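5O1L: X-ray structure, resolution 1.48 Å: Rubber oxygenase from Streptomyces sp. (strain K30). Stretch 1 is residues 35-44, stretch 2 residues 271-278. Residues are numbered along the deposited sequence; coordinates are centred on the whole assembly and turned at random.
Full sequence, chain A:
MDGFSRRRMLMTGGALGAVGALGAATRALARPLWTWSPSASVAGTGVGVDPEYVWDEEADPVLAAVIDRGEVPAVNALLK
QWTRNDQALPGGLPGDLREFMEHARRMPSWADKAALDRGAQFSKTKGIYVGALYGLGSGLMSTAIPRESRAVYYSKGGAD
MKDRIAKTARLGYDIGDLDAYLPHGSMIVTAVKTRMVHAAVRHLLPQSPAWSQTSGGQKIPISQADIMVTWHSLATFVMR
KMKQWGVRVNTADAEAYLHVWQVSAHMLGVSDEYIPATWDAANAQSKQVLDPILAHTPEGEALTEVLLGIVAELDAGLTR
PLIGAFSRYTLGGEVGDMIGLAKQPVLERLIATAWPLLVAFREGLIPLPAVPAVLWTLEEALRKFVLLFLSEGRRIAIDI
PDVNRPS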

# COMPACT_ATOMS: atom_id res chain seq x y z
N THR A 35 9.94 -18.87 -5.55
CA THR A 35 9.26 -17.90 -4.65
C THR A 35 7.73 -17.93 -4.75
O THR A 35 7.06 -17.57 -3.79
CB THR A 35 9.85 -16.53 -4.92
OG1 THR A 35 9.54 -15.67 -3.81
CG2 THR A 35 9.34 -15.88 -6.10
N TRP A 36 7.19 -18.37 -5.90
CA TRP A 36 5.77 -18.48 -6.13
C TRP A 36 5.19 -19.84 -5.88
O TRP A 36 4.05 -20.07 -6.30
CB TRP A 36 5.32 -17.78 -7.38
CG TRP A 36 5.77 -16.44 -7.54
CD1 TRP A 36 6.57 -15.93 -8.48
CD2 TRP A 36 5.33 -15.29 -6.74
NE1 TRP A 36 6.67 -14.54 -8.38
CE2 TRP A 36 5.91 -14.14 -7.30
CE3 TRP A 36 4.45 -15.15 -5.65
CZ2 TRP A 36 5.74 -12.86 -6.76
CZ3 TRP A 36 4.27 -13.87 -5.15
CH2 TRP A 36 4.86 -12.76 -5.72
N SER A 37 5.97 -20.68 -5.24
CA SER A 37 5.56 -22.06 -4.94
C SER A 37 4.29 -21.88 -4.06
O SER A 37 4.33 -21.11 -3.08
CB SER A 37 6.51 -22.78 -4.08
OG SER A 37 5.93 -24.03 -3.84
N PRO A 38 3.24 -22.62 -4.30
CA PRO A 38 2.15 -22.56 -3.35
C PRO A 38 2.53 -23.07 -1.97
O PRO A 38 1.83 -22.76 -0.98
CB PRO A 38 1.11 -23.57 -3.95
CG PRO A 38 1.45 -23.71 -5.39
CD PRO A 38 2.91 -23.43 -5.51
N SER A 39 3.61 -23.80 -1.80
CA SER A 39 4.02 -24.34 -0.53
C SER A 39 4.22 -23.34 0.59
O SER A 39 4.05 -23.66 1.74
CB SER A 39 5.27 -25.20 -0.66
OG SER A 39 6.35 -24.42 -1.16
N ALA A 40 4.68 -22.12 0.29
CA ALA A 40 4.90 -21.13 1.31
C ALA A 40 3.73 -20.15 1.42
O ALA A 40 3.90 -19.09 2.08
CB ALA A 40 6.19 -20.36 1.00
N SER A 41 2.63 -20.43 0.77
CA SER A 41 1.49 -19.52 0.70
C SER A 41 0.41 -19.84 1.72
O SER A 41 0.39 -20.92 2.33
CB SER A 41 0.86 -19.58 -0.67
OG SER A 41 0.13 -20.80 -0.88
N VAL A 42 -0.54 -18.92 1.84
CA VAL A 42 -1.70 -19.14 2.69
C VAL A 42 -2.48 -20.36 2.24
O VAL A 42 -3.02 -21.07 3.08
CB VAL A 42 -2.58 -17.88 2.70
CG1 VAL A 42 -3.99 -18.15 3.27
CG2 VAL A 42 -1.94 -16.76 3.43
N ALA A 43 -2.65 -20.55 0.91
CA ALA A 43 -3.37 -21.76 0.46
C ALA A 43 -2.60 -22.99 0.81
O ALA A 43 -3.16 -24.05 1.18
CB ALA A 43 -3.55 -21.71 -1.02
N GLY A 44 -1.28 -22.95 0.64
CA GLY A 44 -0.43 -24.05 1.09
C GLY A 44 -0.22 -25.11 0.09
O GLY A 44 0.69 -25.93 0.32
N SER A 271 -4.89 -14.15 -5.10
CA SER A 271 -5.13 -15.52 -4.80
C SER A 271 -4.33 -15.95 -3.58
O SER A 271 -3.15 -15.57 -3.43
CB SER A 271 -4.63 -16.36 -5.97
OG SER A 271 -4.69 -17.72 -5.63
N ASP A 272 -4.93 -16.81 -2.75
CA ASP A 272 -4.26 -17.30 -1.56
C ASP A 272 -3.00 -18.04 -1.91
O ASP A 272 -2.14 -18.15 -1.02
CB ASP A 272 -5.18 -18.18 -0.75
CG ASP A 272 -6.36 -17.46 -0.13
OD1 ASP A 272 -6.33 -16.18 -0.18
OD2 ASP A 272 -7.26 -18.16 0.41
N GLU A 273 -2.87 -18.57 -3.12
CA GLU A 273 -1.65 -19.25 -3.52
C GLU A 273 -0.43 -18.34 -3.69
O GLU A 273 0.67 -18.85 -3.81
CB GLU A 273 -1.87 -19.94 -4.90
CG GLU A 273 -2.88 -21.04 -4.84
CD GLU A 273 -3.24 -21.65 -6.19
OE1 GLU A 273 -2.64 -21.28 -7.25
OE2 GLU A 273 -4.16 -22.52 -6.14
N TYR A 274 -0.64 -17.02 -3.63
CA TYR A 274 0.44 -16.04 -3.76
C TYR A 274 0.68 -15.21 -2.51
O TYR A 274 1.57 -14.36 -2.47
CB TYR A 274 0.23 -15.10 -4.99
CG TYR A 274 0.02 -15.90 -6.27
CD1 TYR A 274 0.85 -16.89 -6.67
CD2 TYR A 274 -1.10 -15.65 -7.01
CE1 TYR A 274 0.65 -17.57 -7.84
CE2 TYR A 274 -1.35 -16.34 -8.18
CZ TYR A 274 -0.44 -17.29 -8.56
OH TYR A 274 -0.67 -18.02 -9.76
N ILE A 275 -0.14 -15.36 -1.50
CA ILE A 275 0.02 -14.57 -0.25
C ILE A 275 0.94 -15.33 0.70
O ILE A 275 0.68 -16.49 0.98
CB ILE A 275 -1.37 -14.37 0.44
CG1 ILE A 275 -2.40 -13.74 -0.52
CG2 ILE A 275 -1.20 -13.59 1.72
CD1 ILE A 275 -3.78 -13.70 0.03
N PRO A 276 2.02 -14.73 1.16
CA PRO A 276 2.92 -15.48 2.06
C PRO A 276 2.27 -15.87 3.33
O PRO A 276 1.54 -15.09 3.93
CB PRO A 276 4.11 -14.54 2.33
CG PRO A 276 3.74 -13.27 1.71
CD PRO A 276 2.47 -13.37 0.92
N ALA A 277 2.54 -17.10 3.80
CA ALA A 277 1.90 -17.58 5.03
C ALA A 277 2.55 -17.12 6.34
O ALA A 277 1.89 -17.06 7.36
CB ALA A 277 1.85 -19.14 5.09
N THR A 278 3.83 -16.75 6.24
CA THR A 278 4.66 -16.41 7.37
C THR A 278 5.57 -15.25 7.08
O THR A 278 5.81 -14.93 5.92
CB THR A 278 5.57 -17.63 7.74
OG1 THR A 278 6.47 -17.89 6.66
CG2 THR A 278 4.76 -18.83 8.10
O HOH W 1 1.49 -20.37 -6.01
O HOH W 2 3.34 -18.37 -3.28
O HOH W 3 5.38 -19.74 4.66

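Two segments, largely without regular secondary structure, at least 229 residues apart in sequence wherever they touch, are joined mainly through their backbones. Ala 277 N donates to Ala 40 O (3.0 Å) and Val 42 N to Ile 275 O (2.9 Å), which makes a single beta bridge pairing Ser 41 with Pro 276. A proline suits this position because its own nitrogen, which has no hydrogen, is not called upon. A third bond, from Ala 43 N to Asp 272 O (3.1 Å), extends the attachment beyond the bridge.

Ser 41 shows how a small polar side chain can organise a turn. The p rotamer of Ser 41 (chi1 72°) brings Ser 41 OG back to its own segment, where it donates to Pro 38 O (2.6 Å) and accepts from Gly 44 N (3.0 Å). The hydroxyl is thus satisfied at a buried site, while Ser 41 CB lies 3.2 Å from Glu 273 O and Ser 41 CA 3.1 Å from Ile 275 O, the latter a CA-H...O contact. Gly 44, with phi 90° and psi -14°, adopts backbone angles at which a CB would jam against the preceding carbonyl.

The apolar side chains fill in around this framework. Val 42, in t, sets CG2 3.7 Å from CG2 of Ile 275, whose m,t conformation extends its longer branch. The CA-to-CB bond of Trp 36 points sideways, yet with chi1 at m its indole reaches the other segment: CE3 lies 4.1 Å from Tyr 274 CD1, and the ring edge meets Tyr 274 O. The CA-to-CB bond of Ala 43 points toward the other segment, and its small CB fits 3.9 Å from both Asp 272 CB and Glu 273 CG.

Water completes the joint. Glu 273 O accepts from two waters, one also donating to Trp 36 O and the other to Ser 37 O, so carbonyls that cannot bond one another are linked. Altogether 539 Å² is buried.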